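Local structure of decapping nuclease RAI1 (Scheffersomyces stipitis, 5BTO) at residues A73-I78 against S181-E186; F295-D298 against L302-V305; I46-N51 against E215-V220; C238-I243 against I288-Y293. The protein hydrolyses the NAD cap from the 5' end of capped RNAs with a divalent metal cation and binds, stabilises and stimulates the exoribonuclease RAT1. All coordinates share one frame; numbering follows the deposited sequence.

From the N terminus, the chain first reaches 46-51, where contact 3 opens, and then 73-78, where contact 1 opens. Contact 1 closes first, on helix 169-188. Contact 3 closes later, on strand 216-225, so contact 1 lies wholly within its span. Contact 4 then runs from 238-243 to 288-293, and contact 2 closes a tight hairpin at 295-298 and 302-305. These two follow in series, and no contacts cross. Contact 3 ties helix 44-50 to the ten-stranded sheet. Contacts 4 and 2 lie in the four-stranded sheet and share strand 290-296. Contact 1 meets them through Phe185, which packs on Leu302 of contact 2 and Val292 of contact 4.

Contact 1 of 4, residues A73-I78 against S181-E186; sequences AKFKKI and SGYKFE
Phe75 and Tyr183 meet ring to ring, and they alone carry this contact. The planes are turned 33° from each other and the centroids lie 5.5 Å apart. The rings meet obliquely. The touch is concentrated at one atom of the phenylalanine. Phe75 CZ sits 3.6 Å from Tyr183 CD2. The same CZ is 4.0 Å from Tyr183 CE2, so the outer end of the Phe75 ring lies by one side of the tyrosine ring. Phe75 CE1 also approaches Tyr183 CD2, at 4.1 Å.

The torsions explain the meeting. Phe75 has CG anti to the backbone N (chi1 -175°), and this carries its ring out from the loop toward the helix. Tyr183 has CG anti to its carbonyl carbon, and its CB likewise points toward the loop. One face of the Phe75 ring is also lined by Lys77 CA from its own segment.

The loop at 73-78 is thus laid against helix 169-188. Phe180, one turn before Tyr183, meets Phe75 edge-to-face, and Lys77 NZ forms a salt bridge with Glu179. Tyr183 also touches Val211 and Asn213. The same helix carries Glu186, about one turn after Tyr183, which binds the divalent metal cation. Tyr183 itself lies about 6 Å from the substrate-binding Glu235, side chain to side chain.

No hydrogen bond or charge pair links the two segments. The attraction is probably mostly dispersion between the rings, with no directional bond to set their tilt.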
# COMPACT_ATOMS: atom_id res chain seq x y z
N ALA A 73 19.58 -24.65 36.44
CA ALA A 73 21.02 -24.92 36.38
C ALA A 73 21.39 -25.97 35.34
O ALA A 73 22.51 -25.98 34.83
CB ALA A 73 21.52 -25.34 37.76
N LYS A 74 20.45 -26.86 35.03
CA LYS A 74 20.75 -27.99 34.16
C LYS A 74 20.13 -27.84 32.77
O LYS A 74 20.16 -28.77 31.97
CB LYS A 74 20.25 -29.29 34.78
CG LYS A 74 20.62 -29.49 36.24
CD LYS A 74 19.87 -30.69 36.81
CE LYS A 74 18.41 -30.66 36.36
NZ LYS A 74 17.66 -31.90 36.74
N PHE A 75 19.56 -26.67 32.49
CA PHE A 75 18.92 -26.43 31.20
C PHE A 75 19.87 -26.82 30.07
O PHE A 75 20.97 -26.28 29.96
CB PHE A 75 18.49 -24.97 31.06
CG PHE A 75 17.72 -24.68 29.79
CD1 PHE A 75 16.82 -25.59 29.28
CD2 PHE A 75 17.89 -23.47 29.13
CE1 PHE A 75 16.11 -25.31 28.12
CE2 PHE A 75 17.18 -23.18 27.98
CZ PHE A 75 16.29 -24.11 27.47
N LYS A 76 19.44 -27.76 29.24
CA LYS A 76 20.22 -28.17 28.08
C LYS A 76 19.78 -27.37 26.87
O LYS A 76 18.80 -27.72 26.20
CB LYS A 76 20.08 -29.67 27.84
CG LYS A 76 20.90 -30.19 26.66
CD LYS A 76 21.32 -31.63 26.88
CE LYS A 76 20.12 -32.53 27.13
NZ LYS A 76 20.54 -33.92 27.48
N LYS A 77 20.49 -26.29 26.61
CA LYS A 77 20.10 -25.31 25.61
C LYS A 77 20.92 -25.47 24.34
O LYS A 77 22.14 -25.38 24.36
CB LYS A 77 20.26 -23.89 26.18
CG LYS A 77 19.88 -22.76 25.23
CD LYS A 77 20.13 -21.41 25.89
CE LYS A 77 19.99 -20.26 24.91
NZ LYS A 77 18.60 -20.14 24.38
N ILE A 78 20.24 -25.71 23.23
CA ILE A 78 20.90 -25.88 21.94
C ILE A 78 21.46 -24.54 21.48
O ILE A 78 20.80 -23.51 21.60
CB ILE A 78 19.92 -26.45 20.90
CG1 ILE A 78 20.66 -26.92 19.65
CG2 ILE A 78 18.83 -25.43 20.56
CD1 ILE A 78 19.76 -27.64 18.66
N SER A 181 11.76 -20.63 31.73
CA SER A 181 10.46 -20.89 32.33
C SER A 181 9.42 -21.43 31.34
O SER A 181 8.55 -22.20 31.73
CB SER A 181 9.93 -19.63 33.05
OG SER A 181 9.55 -18.62 32.13
N GLY A 182 9.52 -21.03 30.08
CA GLY A 182 8.60 -21.51 29.06
C GLY A 182 8.80 -22.99 28.80
O GLY A 182 7.84 -23.77 28.74
N TYR A 183 10.06 -23.39 28.64
CA TYR A 183 10.41 -24.79 28.47
C TYR A 183 10.10 -25.60 29.72
O TYR A 183 9.67 -26.75 29.63
CB TYR A 183 11.88 -24.95 28.08
CG TYR A 183 12.24 -24.28 26.76
CD1 TYR A 183 11.90 -24.87 25.55
CD2 TYR A 183 12.91 -23.07 26.73
CE1 TYR A 183 12.21 -24.27 24.35
CE2 TYR A 183 13.23 -22.46 25.53
CZ TYR A 183 12.88 -23.06 24.34
OH TYR A 183 13.20 -22.46 23.14
N LYS A 184 10.31 -25.01 30.89
CA LYS A 184 10.00 -25.69 32.15
C LYS A 184 8.50 -25.95 32.25
O LYS A 184 8.08 -27.03 32.66
CB LYS A 184 10.47 -24.85 33.35
CG LYS A 184 10.14 -25.45 34.72
CD LYS A 184 10.90 -26.75 34.99
CE LYS A 184 10.73 -27.20 36.44
NZ LYS A 184 11.64 -28.32 36.80
N PHE A 185 7.70 -24.96 31.86
CA PHE A 185 6.26 -25.12 31.90
C PHE A 185 5.85 -26.29 31.01
O PHE A 185 5.04 -27.12 31.41
CB PHE A 185 5.56 -23.84 31.45
CG PHE A 185 4.06 -23.92 31.47
CD1 PHE A 185 3.38 -24.20 32.65
CD2 PHE A 185 3.33 -23.72 30.31
CE1 PHE A 185 2.00 -24.28 32.67
CE2 PHE A 185 1.95 -23.80 30.32
CZ PHE A 185 1.28 -24.08 31.50
N GLU A 186 6.42 -26.38 29.82
CA GLU A 186 6.08 -27.49 28.93
C GLU A 186 6.41 -28.81 29.61
O GLU A 186 5.62 -29.76 29.56
CB GLU A 186 6.83 -27.38 27.60
CG GLU A 186 6.45 -26.17 26.78
CD GLU A 186 7.05 -26.21 25.39
OE1 GLU A 186 8.05 -25.50 25.15
OE2 GLU A 186 6.53 -26.97 24.55

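Contact 2 of 4, residues F295-D298 against L302-V305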
# COMPACT_ATOMS: atom_id res chain seq x y z
N PHE A 295 0.52 -18.52 33.95
CA PHE A 295 0.83 -17.19 34.46
C PHE A 295 1.69 -17.30 35.70
O PHE A 295 1.33 -17.99 36.65
CB PHE A 295 -0.47 -16.43 34.78
CG PHE A 295 -1.33 -16.15 33.58
CD1 PHE A 295 -2.25 -17.09 33.12
CD2 PHE A 295 -1.21 -14.94 32.90
CE1 PHE A 295 -3.04 -16.82 32.00
CE2 PHE A 295 -2.00 -14.67 31.78
CZ PHE A 295 -2.91 -15.61 31.33
N ARG A 296 2.84 -16.63 35.70
CA ARG A 296 3.80 -16.80 36.79
C ARG A 296 4.18 -15.47 37.43
O ARG A 296 4.10 -14.43 36.78
CB ARG A 296 5.05 -17.54 36.29
CG ARG A 296 5.66 -16.94 35.03
CD ARG A 296 6.99 -16.27 35.34
NE ARG A 296 7.40 -15.34 34.29
CZ ARG A 296 7.92 -14.14 34.53
NH1 ARG A 296 8.07 -13.72 35.78
NH2 ARG A 296 8.26 -13.35 33.52
N ASP A 297 4.59 -15.52 38.69
CA ASP A 297 4.97 -14.30 39.40
C ASP A 297 6.46 -13.99 39.29
O ASP A 297 7.18 -14.65 38.54
CB ASP A 297 4.48 -14.31 40.86
CG ASP A 297 5.13 -15.39 41.71
OD1 ASP A 297 6.20 -15.92 41.33
OD2 ASP A 297 4.58 -15.70 42.79
N ASP A 298 6.92 -12.97 40.01
CA ASP A 298 8.33 -12.58 40.02
C ASP A 298 9.27 -13.70 40.45
O ASP A 298 10.42 -13.76 40.01
CB ASP A 298 8.55 -11.39 40.95
CG ASP A 298 8.27 -10.07 40.28
OD1 ASP A 298 9.07 -9.68 39.40
OD2 ASP A 298 7.27 -9.43 40.65
N LEU A 302 4.16 -20.63 39.41
CA LEU A 302 2.97 -20.72 38.57
C LEU A 302 1.73 -20.44 39.42
O LEU A 302 1.44 -21.18 40.36
CB LEU A 302 2.87 -22.12 37.97
CG LEU A 302 1.68 -22.40 37.06
CD1 LEU A 302 1.75 -21.53 35.80
CD2 LEU A 302 1.68 -23.86 36.68
N ARG A 303 1.02 -19.37 39.09
CA ARG A 303 -0.12 -18.93 39.89
C ARG A 303 -1.46 -19.23 39.24
O ARG A 303 -2.46 -19.47 39.93
CB ARG A 303 -0.02 -17.43 40.19
CG ARG A 303 1.21 -17.04 40.98
CD ARG A 303 1.10 -17.58 42.41
NE ARG A 303 2.25 -17.19 43.23
CZ ARG A 303 2.43 -17.58 44.48
NH1 ARG A 303 1.55 -18.37 45.07
NH2 ARG A 303 3.50 -17.17 45.15
N ASP A 304 -1.50 -19.21 37.91
CA ASP A 304 -2.76 -19.46 37.22
C ASP A 304 -2.51 -20.09 35.86
O ASP A 304 -1.44 -19.91 35.28
CB ASP A 304 -3.57 -18.17 37.07
CG ASP A 304 -4.27 -17.77 38.35
OD1 ASP A 304 -4.89 -18.65 39.00
OD2 ASP A 304 -4.20 -16.58 38.73
N VAL A 305 -3.49 -20.86 35.40
CA VAL A 305 -3.44 -21.46 34.07
C VAL A 305 -4.77 -21.16 33.39
O VAL A 305 -5.83 -21.35 34.00
CB VAL A 305 -3.26 -22.98 34.16
CG1 VAL A 305 -3.40 -23.62 32.80
CG2 VAL A 305 -1.91 -23.33 34.81
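Phe295 faces both Arg303 and Asp304 in a classic beta bulge, set in the hairpin of strands 290-296 and 302-309. Phe295 O takes Arg303 N at 2.8 Å. It also takes Asp304 N, a weak bond at 3.3 Å. In return Phe295 N gives a bond to Asp304 O at 2.7 Å. The register then shifts by one, so Arg296 pairs with Leu302. Leu302 CD1 rests 3.7 Å from Phe295 O.

The hairpin forms one side of the four-stranded sheet, with 302-309 outermost and 290-296 next to strand 254-261 of the nuclease active site. Phe295 turns its ring toward Phe272, which it meets edge-to-face.

Beyond the bulge, a salt bridge spans the turn. Arg303 grips Asp297 side-on, with NE and NH2 on the one oxygen OD2. Asp297 OD2 is 2.8 Å from Arg303 NE and 3.0 Å from Arg303 NH2. The carboxylate is turned 63° from the guanidinium plane, yet OD2 lies in that plane. Asp297 OD1 accepts Phe301 N inside the turn. With an alanine at Asp297, Arg303 would probably lose its charge partner and be free to swing, and Phe301 N would lose its acceptor.

Contact 3 of 4, residues I46-N51 against E215-V220; sequences IVKDEN and EQYISV
Tyr217 OH is hydrogen-bonded to Tyr254 OH, and Lys48 NZ approaches the same oxygen to 2.9 Å. The lysine has a firmer partner, for it forms a salt bridge with Glu28 OE2. The cluster therefore gathers a helix and three strands. Lys48 belongs to helix 44-50, Tyr217 to strand 216-225, Glu28 to strand 27-34 and Tyr254 to strand 254-261. In this PD-(D/E)XK nuclease, strand 216-225 lies in the large mixed sheet between 27-34 and 228-235. Contact 3 packs the short helix against one end of that strand.

The tyrosine ring is the centre of the contact. Its CG stands anti to the backbone N (chi1 174°), which sends the ring toward the helix. Val47 comes at the ring edge, close to its plane, with Val47 CG1 tightly packed at 3.4 Å from Tyr217 CE1. Lys48 NZ comes to the hydroxyl end of the tyrosine, also near the ring plane. The lysine chain bends at chi2 to do so, and Lys48 CE passes 3.2 Å from Tyr217 OH. A charged group this close would probably make the hydroxyl more acidic, though Glu28 should offset the effect.

Asn51 is where the chain leaves the helix, its N still bonded to Val47 O. Its backbone oxygen completes the contact at the root of the ring, with Asn51 O 3.4 Å from Tyr217 CB.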
# COMPACT_ATOMS: atom_id res chain seq x y z
N ILE A 46 7.44 -43.73 14.00
CA ILE A 46 8.36 -43.38 15.07
C ILE A 46 8.13 -41.96 15.60
O ILE A 46 8.13 -41.74 16.82
CB ILE A 46 9.83 -43.55 14.64
CG1 ILE A 46 10.13 -45.01 14.30
CG2 ILE A 46 10.78 -43.05 15.73
CD1 ILE A 46 11.57 -45.27 13.92
N VAL A 47 7.95 -41.00 14.70
CA VAL A 47 7.69 -39.63 15.12
C VAL A 47 6.44 -39.56 16.00
O VAL A 47 6.45 -38.94 17.06
CB VAL A 47 7.54 -38.68 13.92
CG1 VAL A 47 6.99 -37.34 14.37
CG2 VAL A 47 8.88 -38.49 13.23
N LYS A 48 5.37 -40.21 15.55
CA LYS A 48 4.11 -40.19 16.27
C LYS A 48 4.16 -40.97 17.59
O LYS A 48 3.55 -40.56 18.57
CB LYS A 48 2.98 -40.72 15.38
CG LYS A 48 2.73 -39.89 14.13
CD LYS A 48 1.86 -38.69 14.44
CE LYS A 48 1.80 -37.72 13.26
NZ LYS A 48 0.73 -36.72 13.46
N ASP A 49 4.89 -42.08 17.60
CA ASP A 49 4.94 -42.95 18.78
C ASP A 49 5.92 -42.49 19.86
O ASP A 49 5.76 -42.82 21.04
CB ASP A 49 5.30 -44.38 18.39
CG ASP A 49 4.17 -45.10 17.67
OD1 ASP A 49 3.06 -44.53 17.59
OD2 ASP A 49 4.40 -46.24 17.20
N GLU A 50 6.95 -41.74 19.46
CA GLU A 50 8.07 -41.49 20.36
C GLU A 50 8.42 -40.03 20.56
O GLU A 50 9.16 -39.69 21.49
CB GLU A 50 9.32 -42.23 19.87
CG GLU A 50 9.18 -43.74 19.79
CD GLU A 50 10.48 -44.42 19.39
OE1 GLU A 50 11.49 -43.70 19.20
OE2 GLU A 50 10.49 -45.66 19.27
N ASN A 51 7.90 -39.16 19.70
CA ASN A 51 8.34 -37.77 19.71
C ASN A 51 7.23 -36.75 19.95
O ASN A 51 7.40 -35.57 19.64
CB ASN A 51 9.10 -37.44 18.42
CG ASN A 51 10.38 -38.25 18.27
OD1 ASN A 51 10.38 -39.35 17.71
ND2 ASN A 51 11.47 -37.72 18.81
N GLU A 215 14.57 -31.08 21.77
CA GLU A 215 13.44 -31.85 21.29
C GLU A 215 12.37 -30.97 20.66
O GLU A 215 11.89 -30.03 21.30
CB GLU A 215 12.84 -32.70 22.42
CG GLU A 215 13.74 -33.82 22.89
CD GLU A 215 13.18 -34.54 24.09
OE1 GLU A 215 12.87 -33.88 25.10
OE2 GLU A 215 13.02 -35.78 24.02
N GLN A 216 12.02 -31.28 19.42
CA GLN A 216 10.99 -30.56 18.69
C GLN A 216 10.12 -31.52 17.90
O GLN A 216 10.63 -32.44 17.26
CB GLN A 216 11.60 -29.57 17.70
CG GLN A 216 12.35 -28.41 18.31
CD GLN A 216 12.83 -27.45 17.26
OE1 GLN A 216 13.02 -27.82 16.10
NE2 GLN A 216 13.04 -26.20 17.65
N TYR A 217 8.81 -31.30 17.94
CA TYR A 217 7.87 -32.05 17.12
C TYR A 217 7.30 -31.09 16.08
O TYR A 217 6.75 -30.04 16.43
CB TYR A 217 6.75 -32.63 17.99
CG TYR A 217 5.64 -33.33 17.21
CD1 TYR A 217 5.86 -34.56 16.61
CD2 TYR A 217 4.39 -32.76 17.10
CE1 TYR A 217 4.86 -35.19 15.90
CE2 TYR A 217 3.37 -33.39 16.39
CZ TYR A 217 3.61 -34.61 15.79
OH TYR A 217 2.61 -35.24 15.10
N ILE A 218 7.46 -31.42 14.80
CA ILE A 218 7.11 -30.48 13.74
C ILE A 218 6.00 -31.04 12.87
O ILE A 218 6.17 -32.10 12.26
CB ILE A 218 8.32 -30.17 12.82
CG1 ILE A 218 9.54 -29.76 13.64
CG2 ILE A 218 7.97 -29.07 11.79
CD1 ILE A 218 9.37 -28.47 14.40
N SER A 219 4.88 -30.34 12.84
CA SER A 219 3.77 -30.71 11.98
C SER A 219 3.89 -29.94 10.65
O SER A 219 4.20 -28.75 10.64
CB SER A 219 2.43 -30.38 12.66
OG SER A 219 1.33 -30.55 11.78
N VAL A 220 3.66 -30.63 9.55
CA VAL A 220 3.66 -29.97 8.25
C VAL A 220 2.28 -30.09 7.62
O VAL A 220 1.75 -31.21 7.44
CB VAL A 220 4.73 -30.54 7.30
CG1 VAL A 220 4.84 -29.65 6.05
CG2 VAL A 220 6.06 -30.64 8.01

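Contact 4 of 4, residues C238-I243 against I288-Y293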
# COMPACT_ATOMS: atom_id res chain seq x y z
N CYS A 238 2.11 -30.01 22.12
CA CYS A 238 1.57 -31.25 22.67
C CYS A 238 0.24 -31.64 22.05
O CYS A 238 -0.35 -30.88 21.27
CB CYS A 238 1.42 -31.13 24.20
SG CYS A 238 0.07 -30.10 24.76
N VAL A 239 -0.22 -32.84 22.39
CA VAL A 239 -1.55 -33.30 22.07
C VAL A 239 -2.40 -33.14 23.32
O VAL A 239 -1.94 -33.45 24.42
CB VAL A 239 -1.50 -34.80 21.67
CG1 VAL A 239 -2.88 -35.40 21.59
CG2 VAL A 239 -0.77 -34.93 20.34
N TRP A 240 -3.62 -32.62 23.19
CA TRP A 240 -4.46 -32.46 24.38
C TRP A 240 -5.26 -33.70 24.74
O TRP A 240 -5.57 -33.92 25.90
CB TRP A 240 -5.36 -31.22 24.31
CG TRP A 240 -6.40 -31.22 23.25
CD1 TRP A 240 -6.26 -30.81 21.95
CD2 TRP A 240 -7.77 -31.60 23.41
NE1 TRP A 240 -7.46 -30.94 21.28
CE2 TRP A 240 -8.40 -31.42 22.15
CE3 TRP A 240 -8.52 -32.09 24.48
CZ2 TRP A 240 -9.75 -31.71 21.95
CZ3 TRP A 240 -9.86 -32.38 24.27
CH2 TRP A 240 -10.46 -32.19 23.02
N ASP A 241 -5.60 -34.52 23.75
CA ASP A 241 -6.31 -35.76 24.08
C ASP A 241 -5.65 -37.01 23.52
O ASP A 241 -5.08 -37.81 24.27
CB ASP A 241 -7.81 -35.66 23.75
CG ASP A 241 -8.09 -35.30 22.29
OD1 ASP A 241 -7.15 -35.02 21.53
OD2 ASP A 241 -9.29 -35.28 21.92
N TYR A 242 -5.71 -37.19 22.20
CA TYR A 242 -5.15 -38.37 21.57
C TYR A 242 -4.86 -38.09 20.10
O TYR A 242 -5.40 -37.13 19.53
CB TYR A 242 -6.12 -39.55 21.70
CG TYR A 242 -7.42 -39.34 20.97
CD1 TYR A 242 -8.47 -38.66 21.57
CD2 TYR A 242 -7.60 -39.81 19.68
CE1 TYR A 242 -9.66 -38.44 20.90
CE2 TYR A 242 -8.79 -39.61 19.00
CZ TYR A 242 -9.81 -38.92 19.62
OH TYR A 242 -10.99 -38.72 18.94
N ILE A 243 -4.01 -38.91 19.49
CA ILE A 243 -3.76 -38.81 18.05
C ILE A 243 -4.75 -39.66 17.26
O ILE A 243 -4.90 -40.85 17.54
CB ILE A 243 -2.33 -39.25 17.69
CG1 ILE A 243 -1.30 -38.29 18.28
CG2 ILE A 243 -2.16 -39.31 16.17
CD1 ILE A 243 -1.30 -36.95 17.62
N ILE A 288 -4.15 -24.79 14.80
CA ILE A 288 -4.16 -25.25 16.20
C ILE A 288 -5.30 -24.54 16.91
O ILE A 288 -5.39 -23.32 16.88
CB ILE A 288 -2.83 -24.92 16.92
CG1 ILE A 288 -1.62 -25.52 16.20
CG2 ILE A 288 -2.88 -25.35 18.40
CD1 ILE A 288 -1.65 -26.98 16.02
N ARG A 289 -6.17 -25.31 17.58
CA ARG A 289 -7.45 -24.79 18.07
C ARG A 289 -7.45 -24.45 19.56
O ARG A 289 -8.39 -23.83 20.05
CB ARG A 289 -8.58 -25.79 17.79
CG ARG A 289 -8.75 -26.10 16.30
CD ARG A 289 -9.91 -27.06 16.06
NE ARG A 289 -10.02 -27.48 14.67
CZ ARG A 289 -11.02 -28.21 14.18
NH1 ARG A 289 -12.00 -28.61 14.97
NH2 ARG A 289 -11.03 -28.54 12.89
N LYS A 290 -6.42 -24.88 20.27
CA LYS A 290 -6.36 -24.66 21.73
C LYS A 290 -5.00 -24.14 22.16
O LYS A 290 -3.97 -24.57 21.64
CB LYS A 290 -6.67 -25.96 22.49
CG LYS A 290 -8.11 -26.48 22.40
CD LYS A 290 -8.30 -27.67 23.35
CE LYS A 290 -9.51 -28.56 23.00
NZ LYS A 290 -10.73 -27.81 22.59
N VAL A 291 -5.00 -23.23 23.12
CA VAL A 291 -3.78 -22.70 23.69
C VAL A 291 -3.92 -22.64 25.21
O VAL A 291 -4.94 -22.17 25.72
CB VAL A 291 -3.53 -21.24 23.25
CG1 VAL A 291 -2.24 -20.73 23.85
CG2 VAL A 291 -3.53 -21.12 21.75
N VAL A 292 -2.89 -23.07 25.93
CA VAL A 292 -2.88 -22.86 27.38
C VAL A 292 -1.79 -21.87 27.77
O VAL A 292 -0.63 -22.05 27.40
CB VAL A 292 -2.67 -24.18 28.17
CG1 VAL A 292 -2.29 -23.88 29.61
CG2 VAL A 292 -3.92 -25.04 28.11
N TYR A 293 -2.17 -20.83 28.50
CA TYR A 293 -1.18 -19.92 29.09
C TYR A 293 -1.00 -20.21 30.57
O TYR A 293 -1.97 -20.29 31.32
CB TYR A 293 -1.59 -18.46 28.91
CG TYR A 293 -0.92 -17.79 27.74
CD1 TYR A 293 0.34 -17.22 27.87
CD2 TYR A 293 -1.54 -17.76 26.50
CE1 TYR A 293 0.96 -16.61 26.78
CE2 TYR A 293 -0.94 -17.17 25.41
CZ TYR A 293 0.31 -16.60 25.56
OH TYR A 293 0.91 -16.00 24.47
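Lys290 lays the end of its side chain over the indole of Trp240, and two kinds of interaction result. The first is cation-pi. Lys290 NZ lies 4.4 Å from the centroid of the Trp240 six-membered ring and 24° off the ring normal, so the charge sits over the face. The second is CH-pi. Lys290 CE lies over the face of the same ring, but how close this contact is remains doubtful, because the modelled gap between Lys290 CE and Trp240 CE2 is too short for two carbons. The lysine is extended as far as CE, and the bend at chi4 (-41°) turns NZ up and out toward the CZ2 side of the ring.

Trp240 follows strand 238-239 and Lys290 opens strand 290-296. These strands lie on either side of 254-261, an inner strand of the four-stranded sheet, and both side chains touch its Met255. This strand carries Glu256 and Leu257, which bind the divalent metal cation, and Lys258, which binds substrate. Their order fits the (D/E)XK part of the nuclease motif.

A polar bond holds the indole at its nitrogen, where Trp240 NE1 is hydrogen-bonded to Ser252 O. Packing covers the opposite face of the ring, with Asp241 CG over its centre. Asp241 OD1 in turn accepts His253 ND1. A serine in place of Lys290 would probably take away both the charge and the cover over this face, leaving the indole less restrained. Trp240 and Lys290 also touch a neighbouring molecule in the crystal, which may influence their pose.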